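Exodeoxyribonuclease III (Neisseria meningitidis, PDB 2JC4) is a metal-dependent 3'-5' exonuclease of the AP endonuclease/ExoA family, thought to trim 3' ends of double-stranded DNA during repair. Local coordinates at residues N20-N25 against M50-V55; D133-T136 against K140-L143; W162-K165 against S169-E172; A206-K211 against E237-E242. All blocks are in the same frame, centred on the assembly; numbering follows the deposited sequence. Where two conformers were deposited one is given.

Contact 1 of 4, residues N20-N25 against M50-V55; sequences NLLADN and MGWHCV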
loop_
_atom_site.group_PDB
_atom_site.type_symbol
_atom_site.label_atom_id
_atom_site.label_comp_id
_atom_site.label_asym_id
_atom_site.label_seq_id
_atom_site.Cartn_x
_atom_site.Cartn_y
_atom_site.Cartn_z
ATOM N N ASN A 20 18.084 -4.576 3.258
ATOM C CA ASN A 20 18.746 -3.473 4.007
ATOM C C ASN A 20 17.775 -2.730 4.920
ATOM O O ASN A 20 18.129 -2.326 6.034
ATOM C CB ASN A 20 19.472 -2.498 3.061
ATOM C CG ASN A 20 20.803 -3.059 2.522
ATOM O OD1 ASN A 20 21.218 -2.733 1.400
ATOM N ND2 ASN A 20 21.468 -3.907 3.317
ATOM N N LEU A 21 16.532 -2.567 4.459
ATOM C CA LEU A 21 15.461 -1.959 5.257
ATOM C C LEU A 21 15.044 -2.801 6.475
ATOM O O LEU A 21 14.625 -2.258 7.512
ATOM C CB LEU A 21 14.234 -1.675 4.359
ATOM C CG LEU A 21 13.367 -0.428 4.582
ATOM C CD1 LEU A 21 14.182 0.769 5.018
ATOM C CD2 LEU A 21 12.560 -0.098 3.333
ATOM N N LEU A 22 15.136 -4.121 6.349
ATOM C CA LEU A 22 14.790 -4.991 7.445
ATOM C C LEU A 22 15.945 -5.087 8.441
ATOM O O LEU A 22 15.719 -5.366 9.619
ATOM C CB LEU A 22 14.342 -6.391 6.968
ATOM C CG LEU A 22 13.044 -6.367 6.127
ATOM C CD1 LEU A 22 12.746 -7.755 5.576
ATOM C CD2 LEU A 22 11.892 -5.885 6.997
ATOM N N ALA A 23 17.164 -4.849 7.956
ATOM C CA ALA A 23 18.363 -5.030 8.792
ATOM C C ALA A 23 18.671 -3.852 9.716
ATOM O O ALA A 23 19.257 -4.046 10.784
ATOM C CB ALA A 23 19.596 -5.377 7.925
ATOM N N ASP A 24 18.299 -2.645 9.306
ATOM C CA ASP A 24 18.579 -1.431 10.088
ATOM C C ASP A 24 17.288 -0.686 10.495
ATOM O O ASP A 24 16.504 -0.268 9.641
ATOM C CB ASP A 24 19.519 -0.514 9.297
ATOM N N ASN A 25 17.047 -0.545 11.800
ATOM C CA ASN A 25 15.839 0.155 12.297
ATOM C C ASN A 25 14.533 -0.403 11.689
ATOM O O ASN A 25 13.685 0.377 11.214
ATOM C CB ASN A 25 15.925 1.687 12.060
ATOM C CG ASN A 25 14.920 2.490 12.927
ATOM O OD1 ASN A 25 14.455 1.999 13.975
ATOM N ND2 ASN A 25 14.591 3.722 12.494
ATOM N N MET A 50 16.596 -14.402 7.496
ATOM C CA MET A 50 16.885 -13.195 8.245
ATOM C C MET A 50 16.021 -13.109 9.506
ATOM O O MET A 50 16.115 -12.164 10.259
ATOM C CB MET A 50 16.653 -11.961 7.373
ATOM C CG MET A 50 17.811 -11.624 6.438
ATOM S SD MET A 50 17.487 -10.215 5.336
ATOM C CE MET A 50 17.686 -8.780 6.405
ATOM N N GLY A 51 15.168 -14.089 9.713
ATOM C CA GLY A 51 14.310 -14.117 10.904
ATOM C C GLY A 51 12.923 -13.527 10.690
ATOM O O GLY A 51 12.210 -13.256 11.658
ATOM N N TRP A 52 12.536 -13.336 9.428
ATOM C CA TRP A 52 11.208 -12.814 9.105
ATOM C C TRP A 52 10.231 -13.859 8.622
ATOM O O TRP A 52 10.553 -14.651 7.732
ATOM C CB TRP A 52 11.329 -11.680 8.086
ATOM C CG TRP A 52 12.138 -10.552 8.654
ATOM C CD1 TRP A 52 13.513 -10.446 8.665
ATOM C CD2 TRP A 52 11.643 -9.388 9.329
ATOM N NE1 TRP A 52 13.897 -9.289 9.315
ATOM C CE2 TRP A 52 12.772 -8.631 9.746
ATOM C CE3 TRP A 52 10.359 -8.915 9.639
ATOM C CZ2 TRP A 52 12.649 -7.408 10.412
ATOM C CZ3 TRP A 52 10.246 -7.709 10.313
ATOM C CH2 TRP A 52 11.384 -6.975 10.697
ATOM N N HIS A 53 9.018 -13.836 9.171
ATOM C CA HIS A 53 7.913 -14.651 8.637
ATOM C C HIS A 53 7.272 -13.943 7.441
ATOM O O HIS A 53 7.113 -12.727 7.464
ATOM C CB HIS A 53 6.882 -14.888 9.718
ATOM C CG HIS A 53 7.426 -15.615 10.909
ATOM N ND1 HIS A 53 7.738 -16.958 10.880
ATOM C CD2 HIS A 53 7.736 -15.182 12.152
ATOM C CE1 HIS A 53 8.206 -17.323 12.061
ATOM N NE2 HIS A 53 8.217 -16.261 12.849
ATOM N N CYS A 54 6.954 -14.703 6.387
ATOM C CA CYS A 54 6.434 -14.139 5.152
ATOM C C CYS A 54 5.193 -14.871 4.733
ATOM O O CYS A 54 5.181 -16.108 4.760
ATOM C CB CYS A 54 7.446 -14.337 4.015
ATOM S SG CYS A 54 9.019 -13.580 4.335
ATOM N N VAL A 55 4.156 -14.131 4.339
ATOM C CA VAL A 55 3.053 -14.732 3.583
ATOM C C VAL A 55 2.870 -13.911 2.326
ATOM O O VAL A 55 3.136 -12.713 2.338
ATOM C CB VAL A 55 1.734 -14.834 4.385
ATOM C CG1 VAL A 55 1.936 -15.777 5.611
ATOM C CG2 VAL A 55 1.210 -13.440 4.823
#

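Contact 2 of 4, residues D133-T136 against K140-L143; sequences DEMT and KLVL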
loop_
_atom_site.group_PDB
_atom_site.type_symbol
_atom_site.label_atom_id
_atom_site.label_comp_id
_atom_site.label_asym_id
_atom_site.label_seq_id
_atom_site.Cartn_x
_atom_site.Cartn_y
_atom_site.Cartn_z
ATOM N N ASP A 133 -16.670 -5.749 6.229
ATOM C CA ASP A 133 -16.891 -6.997 6.936
ATOM C C ASP A 133 -15.768 -7.275 7.924
ATOM O O ASP A 133 -16.030 -7.627 9.107
ATOM C CB ASP A 133 -17.012 -8.127 5.905
ATOM C CG ASP A 133 -17.132 -9.511 6.530
ATOM O OD1 ASP A 133 -17.973 -9.704 7.425
ATOM O OD2 ASP A 133 -16.374 -10.413 6.111
ATOM N N GLU A 134 -14.526 -7.090 7.471
ATOM C CA GLU A 134 -13.357 -7.315 8.321
ATOM C C GLU A 134 -13.389 -6.402 9.542
ATOM O O GLU A 134 -13.074 -6.835 10.653
ATOM C CB GLU A 134 -12.049 -7.125 7.532
ATOM C CG GLU A 134 -11.752 -8.203 6.500
ATOM C CD GLU A 134 -11.186 -9.444 7.143
ATOM O OE1 GLU A 134 -10.172 -9.334 7.842
ATOM O OE2 GLU A 134 -11.762 -10.522 6.967
ATOM N N MET A 135 -13.798 -5.150 9.340
ATOM C CA MET A 135 -13.881 -4.196 10.445
ATOM C C MET A 135 -14.889 -4.529 11.581
ATOM O O MET A 135 -14.723 -4.054 12.697
ATOM C CB MET A 135 -14.174 -2.804 9.887
ATOM C CG MET A 135 -12.956 -2.209 9.130
ATOM S SD MET A 135 -13.409 -0.625 8.420
ATOM C CE MET A 135 -13.502 0.317 9.960
ATOM N N THR A 136 -15.921 -5.333 11.297
ATOM C CA THR A 136 -16.868 -5.761 12.364
ATOM C C THR A 136 -16.220 -6.672 13.418
ATOM O O THR A 136 -16.825 -6.957 14.447
ATOM C CB THR A 136 -18.076 -6.564 11.812
ATOM O OG1 THR A 136 -17.614 -7.793 11.228
ATOM C CG2 THR A 136 -18.835 -5.766 10.769
ATOM N N LYS A 140 -8.534 -3.421 16.039
ATOM C CA LYS A 140 -7.270 -2.891 15.556
ATOM C C LYS A 140 -7.151 -3.358 14.100
ATOM O O LYS A 140 -6.965 -4.531 13.833
ATOM C CB LYS A 140 -6.124 -3.369 16.429
ATOM C CG LYS A 140 -6.182 -2.789 17.823
ATOM C CD LYS A 140 -4.999 -3.286 18.641
ATOM C CE LYS A 140 -4.928 -2.590 20.019
ATOM N NZ LYS A 140 -3.771 -3.134 20.794
ATOM N N LEU A 141 -7.333 -2.437 13.160
ATOM C CA LEU A 141 -7.277 -2.837 11.752
ATOM C C LEU A 141 -6.531 -1.786 10.948
ATOM O O LEU A 141 -6.706 -0.600 11.181
ATOM C CB LEU A 141 -8.687 -3.130 11.201
ATOM C CG LEU A 141 -8.793 -3.530 9.700
ATOM C CD1 LEU A 141 -9.876 -4.637 9.487
ATOM C CD2 LEU A 141 -9.012 -2.300 8.765
ATOM N N VAL A 142 -5.662 -2.249 10.044
ATOM C CA VAL A 142 -4.889 -1.353 9.154
ATOM C C VAL A 142 -5.084 -1.790 7.722
ATOM O O VAL A 142 -4.749 -2.916 7.356
ATOM C CB VAL A 142 -3.361 -1.317 9.500
ATOM C CG1 VAL A 142 -2.636 -0.331 8.627
ATOM C CG2 VAL A 142 -3.126 -0.881 10.943
ATOM N N LEU A 143 -5.627 -0.897 6.904
ATOM C CA LEU A 143 -5.755 -1.137 5.466
ATOM C C LEU A 143 -4.738 -0.255 4.767
ATOM O O LEU A 143 -4.848 0.977 4.826
ATOM C CB LEU A 143 -7.194 -0.813 4.972
ATOM C CG LEU A 143 -7.434 -0.696 3.444
ATOM C CD1 LEU A 143 -7.287 -2.064 2.799
ATOM C CD2 LEU A 143 -8.802 -0.078 3.080
#

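Contact 3 of 4, residues W162-K165 against S169-E172; sequences WHEK and SSVE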
loop_
_atom_site.group_PDB
_atom_site.type_symbol
_atom_site.label_atom_id
_atom_site.label_comp_id
_atom_site.label_asym_id
_atom_site.label_seq_id
_atom_site.Cartn_x
_atom_site.Cartn_y
_atom_site.Cartn_z
ATOM N N TRP A 162 -3.597 17.427 -13.941
ATOM C CA TRP A 162 -4.173 16.128 -13.604
ATOM C C TRP A 162 -5.696 16.220 -13.448
ATOM O O TRP A 162 -6.322 15.292 -12.887
ATOM C CB TRP A 162 -3.605 15.614 -12.268
ATOM C CG TRP A 162 -2.181 15.267 -12.315
ATOM C CD1 TRP A 162 -1.107 16.119 -12.114
ATOM C CD2 TRP A 162 -1.625 13.972 -12.585
ATOM N NE1 TRP A 162 0.070 15.416 -12.225
ATOM C CE2 TRP A 162 -0.215 14.107 -12.547
ATOM C CE3 TRP A 162 -2.183 12.712 -12.883
ATOM C CZ2 TRP A 162 0.652 13.017 -12.759
ATOM C CZ3 TRP A 162 -1.306 11.622 -13.099
ATOM C CH2 TRP A 162 0.093 11.799 -13.049
ATOM N N HIS A 163 -6.284 17.340 -13.898
ATOM C CA HIS A 163 -7.722 17.593 -13.671
ATOM C C HIS A 163 -8.578 16.498 -14.334
ATOM O O HIS A 163 -8.603 16.378 -15.564
ATOM C CB HIS A 163 -8.131 18.982 -14.152
ATOM C CG HIS A 163 -9.609 19.206 -14.114
ATOM N ND1 HIS A 163 -10.291 19.488 -12.950
ATOM C CD2 HIS A 163 -10.539 19.172 -15.097
ATOM C CE1 HIS A 163 -11.577 19.620 -13.213
ATOM N NE2 HIS A 163 -11.758 19.421 -14.508
ATOM N N GLU A 164 -9.258 15.687 -13.516
ATOM C CA GLU A 164 -9.984 14.512 -14.019
ATOM C C GLU A 164 -9.108 13.602 -14.876
ATOM O O GLU A 164 -9.576 13.057 -15.884
ATOM C CB GLU A 164 -11.295 14.892 -14.762
ATOM C CG GLU A 164 -12.179 15.871 -13.953
ATOM C CD GLU A 164 -12.811 15.225 -12.718
ATOM O OE1 GLU A 164 -12.318 14.193 -12.216
ATOM O OE2 GLU A 164 -13.851 15.730 -12.255
ATOM N N LYS A 165 -7.847 13.431 -14.466
ATOM C CA LYS A 165 -6.975 12.422 -15.073
ATOM C C LYS A 165 -6.728 11.316 -14.067
ATOM O O LYS A 165 -7.010 11.486 -12.853
ATOM C CB LYS A 165 -5.637 13.048 -15.510
ATOM C CG LYS A 165 -5.804 14.313 -16.367
ATOM C CD LYS A 165 -5.978 14.022 -17.847
ATOM C CE LYS A 165 -5.545 15.243 -18.689
ATOM N NZ LYS A 165 -6.257 16.486 -18.191
ATOM N N SER A 169 -8.843 11.891 -10.294
ATOM C CA SER A 169 -10.226 12.216 -10.688
ATOM C C SER A 169 -11.191 12.265 -9.507
ATOM O O SER A 169 -10.992 11.612 -8.455
ATOM C CB SER A 169 -10.765 11.242 -11.769
ATOM O OG SER A 169 -11.044 9.959 -11.212
ATOM N N SER A 170 -12.236 13.057 -9.677
ATOM C CA SER A 170 -13.312 13.169 -8.689
ATOM C C SER A 170 -13.930 11.808 -8.350
ATOM O O SER A 170 -14.168 11.480 -7.162
ATOM C CB SER A 170 -14.365 14.177 -9.178
ATOM O OG SER A 170 -14.972 13.763 -10.413
ATOM N N VAL A 171 -14.151 10.977 -9.357
ATOM C CA VAL A 171 -14.758 9.671 -9.053
ATOM C C VAL A 171 -13.811 8.741 -8.267
ATOM O O VAL A 171 -14.240 8.071 -7.330
ATOM C CB VAL A 171 -15.363 8.979 -10.306
ATOM C CG1 VAL A 171 -14.280 8.635 -11.349
ATOM C CG2 VAL A 171 -16.199 7.772 -9.894
ATOM N N GLU A 172 -12.540 8.699 -8.653
ATOM C CA GLU A 172 -11.535 7.933 -7.887
ATOM C C GLU A 172 -11.479 8.439 -6.464
ATOM O O GLU A 172 -11.417 7.648 -5.502
ATOM C CB GLU A 172 -10.159 8.069 -8.532
ATOM C CG GLU A 172 -9.958 7.170 -9.760
ATOM C CD GLU A 172 -8.710 7.577 -10.564
ATOM O OE1 GLU A 172 -8.701 8.692 -11.108
ATOM O OE2 GLU A 172 -7.735 6.800 -10.638
#

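Contact 4 of 4, residues A206-K211 against E237-E242; sequences AMFQRK and ETRALE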
loop_
_atom_site.group_PDB
_atom_site.type_symbol
_atom_site.label_atom_id
_atom_site.label_comp_id
_atom_site.label_asym_id
_atom_site.label_seq_id
_atom_site.Cartn_x
_atom_site.Cartn_y
_atom_site.Cartn_z
ATOM N N ALA A 206 13.008 12.551 -14.501
ATOM C CA ALA A 206 13.683 12.760 -13.215
ATOM C C ALA A 206 12.747 13.420 -12.190
ATOM O O ALA A 206 13.154 14.345 -11.512
ATOM C CB ALA A 206 14.921 13.648 -13.429
ATOM N N MET A 207 11.502 12.963 -12.086
ATOM C CA MET A 207 10.510 13.675 -11.276
ATOM C C MET A 207 10.872 13.672 -9.774
ATOM O O MET A 207 10.585 14.646 -9.052
ATOM C CB MET A 207 9.111 13.071 -11.497
ATOM C CG MET A 207 8.628 13.163 -12.928
ATOM S SD MET A 207 8.578 14.855 -13.535
ATOM C CE MET A 207 6.979 15.441 -13.079
ATOM N N PHE A 208 11.490 12.591 -9.303
ATOM C CA PHE A 208 11.905 12.559 -7.883
ATOM C C PHE A 208 12.893 13.694 -7.613
ATOM O O PHE A 208 12.750 14.443 -6.640
ATOM C CB PHE A 208 12.579 11.237 -7.474
ATOM C CG PHE A 208 13.110 11.256 -6.043
ATOM C CD1 PHE A 208 12.225 11.293 -4.960
ATOM C CD2 PHE A 208 14.478 11.243 -5.791
ATOM C CE1 PHE A 208 12.698 11.322 -3.628
ATOM C CE2 PHE A 208 14.972 11.296 -4.477
ATOM C CZ PHE A 208 14.065 11.338 -3.386
ATOM N N GLN A 209 13.884 13.840 -8.496
ATOM C CA GLN A 209 14.884 14.920 -8.306
ATOM C C GLN A 209 14.264 16.341 -8.369
ATOM O O GLN A 209 14.806 17.305 -7.812
ATOM C CB GLN A 209 16.001 14.750 -9.336
ATOM C CG GLN A 209 16.969 13.563 -9.069
ATOM C CD GLN A 209 16.457 12.213 -9.559
ATOM O OE1 GLN A 209 15.434 12.120 -10.228
ATOM N NE2 GLN A 209 17.167 11.156 -9.209
ATOM N N ARG A 210 13.138 16.448 -9.070
ATOM C CA ARG A 210 12.363 17.703 -9.213
ATOM C C ARG A 210 11.283 17.904 -8.120
ATOM O O ARG A 210 10.648 18.976 -8.036
ATOM C CB ARG A 210 11.746 17.716 -10.616
ATOM C CG ARG A 210 12.851 17.797 -11.668
ATOM C CD ARG A 210 12.382 17.298 -13.005
ATOM N NE ARG A 210 11.387 18.206 -13.577
ATOM C CZ ARG A 210 10.594 17.915 -14.620
ATOM N NH1 ARG A 210 10.646 16.721 -15.213
ATOM N NH2 ARG A 210 9.768 18.843 -15.081
ATOM N N LYS A 211 11.113 16.887 -7.268
ATOM C CA LYS A 211 10.147 16.928 -6.134
ATOM C C LYS A 211 8.675 16.801 -6.595
ATOM O O LYS A 211 7.745 17.196 -5.872
ATOM C CB LYS A 211 10.324 18.204 -5.278
ATOM C CG LYS A 211 11.762 18.534 -4.826
ATOM C CD LYS A 211 11.806 19.670 -3.756
ATOM C CE LYS A 211 11.387 19.183 -2.369
ATOM N NZ LYS A 211 12.382 18.281 -1.733
ATOM N N GLU A 237 14.665 8.602 1.954
ATOM C CA GLU A 237 16.046 8.075 1.898
ATOM C C GLU A 237 16.094 6.865 0.969
ATOM O O GLU A 237 16.966 6.766 0.095
ATOM C CB GLU A 237 16.538 7.668 3.297
ATOM C CG GLU A 237 16.614 8.861 4.243
ATOM C CD GLU A 237 17.027 8.480 5.643
ATOM O OE1 GLU A 237 17.887 7.567 5.792
ATOM O OE2 GLU A 237 16.488 9.116 6.581
ATOM N N THR A 238 15.134 5.971 1.133
ATOM C CA THR A 238 15.045 4.752 0.340
ATOM C C THR A 238 14.742 5.118 -1.116
ATOM O O THR A 238 15.294 4.519 -2.025
ATOM C CB THR A 238 13.992 3.784 0.909
ATOM O OG1 THR A 238 14.440 3.324 2.193
ATOM C CG2 THR A 238 13.814 2.542 0.018
ATOM N N ARG A 239 13.857 6.103 -1.331
ATOM C CA ARG A 239 13.541 6.590 -2.696
ATOM C C ARG A 239 14.749 7.295 -3.376
ATOM O O ARG A 239 14.838 7.353 -4.602
ATOM C CB ARG A 239 12.307 7.513 -2.620
ATOM C CG ARG A 239 11.718 8.004 -3.974
ATOM C CD ARG A 239 11.437 6.845 -4.886
ATOM N NE ARG A 239 10.989 7.270 -6.222
ATOM C CZ ARG A 239 11.800 7.579 -7.229
ATOM N NH1 ARG A 239 13.138 7.631 -7.055
ATOM N NH2 ARG A 239 11.255 7.888 -8.412
ATOM N N ALA A 240 15.693 7.805 -2.568
ATOM C CA ALA A 240 16.890 8.495 -3.069
ATOM C C ALA A 240 18.032 7.555 -3.402
ATOM O O ALA A 240 19.080 8.009 -3.878
ATOM C CB ALA A 240 17.389 9.570 -2.042
ATOM N N LEU A 241 17.860 6.252 -3.181
ATOM C CA LEU A 241 18.935 5.279 -3.469
ATOM C C LEU A 241 19.153 5.076 -4.955
ATOM O O LEU A 241 18.296 5.428 -5.772
ATOM C CB LEU A 241 18.620 3.922 -2.845
ATOM C CG LEU A 241 18.456 3.900 -1.319
ATOM C CD1 LEU A 241 17.919 2.510 -0.874
ATOM C CD2 LEU A 241 19.776 4.305 -0.545
ATOM N N GLU A 242 20.312 4.530 -5.320
ATOM C CA GLU A 242 20.580 4.144 -6.723
ATOM C C GLU A 242 19.614 3.016 -7.067
ATOM O O GLU A 242 19.266 2.206 -6.187
ATOM C CB GLU A 242 22.042 3.666 -6.884
HETATM O O HOH W 1 11.889 9.961 -10.473
#

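Contact 1 of 4, residues N20-N25 against M50-V55
L22 and W52 meet with matching first torsions: in each, CG stands beside the backbone N and anti to the carbonyl carbon (chi1 -64° for L22, -61° for W52), which turns the leucine outward from the last turn of its helix and sets the indole across its path. The leucine crosses the indole obliquely and lays CD2 over one face. L22 CD2 sits 3.8 Å from the centroid of the six-membered ring of W52, only 11° off the ring normal, a CH-pi contact in which a methyl group rests on the pi cloud. Nearer the pyrrole side, L22 CB comes within 3.8 Å of W52 NE1. A branched residue suits this place because its two methyls reach different parts of the bicyclic ring, CD2 the six-membered ring and CD1 the neighbourhood of W52 CD1 at 4.2 Å. M50 adds a smaller and less certain patch, since its side chain adopts two conformers. In one of them the chain bends at its last torsion and the methyl CE reaches L22 CB at 4.1 Å; the small A23 lets CE approach the helix at the exposed border. Between M50 and W52 the chain turns at G51, whose positive phi closes a Schellman motif and favours glycine. Further out, L47 of helix 44-48 also packs on L22, and V68 of strand 65-69 touches W52, so the contact joins the C-terminal end of helix 11-23 to the lead-in of edge strand 53-57.

Contact 2 of 4, residues D133-T136 against K140-L143
L141 reaches from the start of its strand to the last turn of the preceding helix, and its course can be followed outward. CB points toward the helix, and CG lies anti to the backbone N (chi1 178°), which directs the fork of the side chain toward the helix. At the tip the two methyls divide the work. CD1 meets E134 CB at 3.8 Å and M135 CG at 3.9 Å, and it also lies against the backbone carbonyl carbon of E134, so that it touches two successive residues of the helix; CD2 approaches M135 CG at 4.0 Å. The side chains of L141 and M135 cross at about a right angle. Both methyls of the fork find the methionine at its CG, a methylene near the root of the chain. A forked aliphatic residue suits this buried spot, since one branch packs against E134 and M135 while the other broadens the contact with M135.

E134 gives only its aliphatic root to the leucine. Its chain bends at chi2 (-79°), and the carboxylate finds charged partners elsewhere: OE1 forms a salt bridge with R100 and OE2 one with R137, which allows an acidic residue to be buried here.

The contact closes the beta-alpha-beta unit of strand 99-105, helix 115-135 and strand 141-144. I102 of the neighbouring parallel strand touches both E134 and L141, while L184 lies against M135 and L141.

Contact 3 of 4, residues W162-K165 against S169-E172
A type II beta turn from W162 to K165, closed by K165 N to W162 O at 2.9 Å, brings E164 beside the start of helix 170-180, where S169 and E172 form a capping box. E164, in the turn with positive phi, bends at chi2 (-70°) and presents its carboxylate to S170. S170 N donates to E164 OE1 at 2.8 Å, meeting the syn side but tilted 21° out of the carboxylate plane, while S170 OG donates to the syn lone pair of E164 OE2. Each oxygen thus takes one bond, which fixes the rotation of the group. Glutamate suits this place because an anion can accept both bonds and would probably interact favourably with the positive end of the helix dipole.

S169 fits the N-cap because its short hydroxyl can turn back to the chain: its OG accepts from E172 N at 3.2 Å. In return, E172 OE1 takes a weak bond from S169 N at 3.3 Å, completing the box. E172 OE2 forms a salt bridge with K120 of helix 115-135 and accepts from H167 N, so the glutamate also ties the cap to a second helix. S169 OG donates to the anti lone pair of E172 OE1 at 2.7 Å.

Contact 4 of 4, residues A206-K211 against E237-E242
This is a packing contact in which an aromatic ring and an arginine lie nearly parallel, between the weakly bonded helix 207-210 and the end of helix 236-239, near the predicted metal and DNA sites. F208 carries most of it. The side chains of F208 and R239 slide past each other in opposite directions, with ring and guanidinium planes only 18° apart. R239 CG lies over one ring face, 3.5 Å from F208 CD1, while F208 CB sits 3.4 Å above the guanidinium plane. The bend of R239 at chi2 (53°) folds its chain along the phenylalanine; an arginine suits the place because it offers both methylenes and a flat polar end. Beyond it, A240 CB touches F208 CE2 at 3.8 Å, its small size letting the ring come close to the backbone.

NH2 and NE of R239 find polar partners. One water accepts from F208 N at 2.9 Å and from R239 NH2 at 3.0 Å, bridging the segments, and NH2 also donates to F201 O. The F201 ring packs edge-to-face with F208. R239 NE bonds weakly to the backbone O of D246, a magnesium ligand in this enzyme, though here without an ion. The arrangement is consistent with loops bordering the active site of the DNase I-like fold.

Along the chain the contacts come in series, each closing before the next opens, and all four belong to one DNase I-like domain built on two six-stranded sheets. Contact 1 joins helix 11-23 to the lead-in of strand 53-57, contact 2 helix 115-135 to strand 141-144 of the other sheet, their centres about 25 Å apart. Contact 3 follows at helix 170-180, about 28 Å from contact 2 between centres. Contacts 1 and 3 lie on opposite sides of the chain's centre, as do contacts 2 and 4. Contacts 1 and 4 touch where one conformer of L21 packs on T238. Contacts 3 and 4 lie nearer the predicted catalytic residues, whereas 1 and 2 are structural packing away from them.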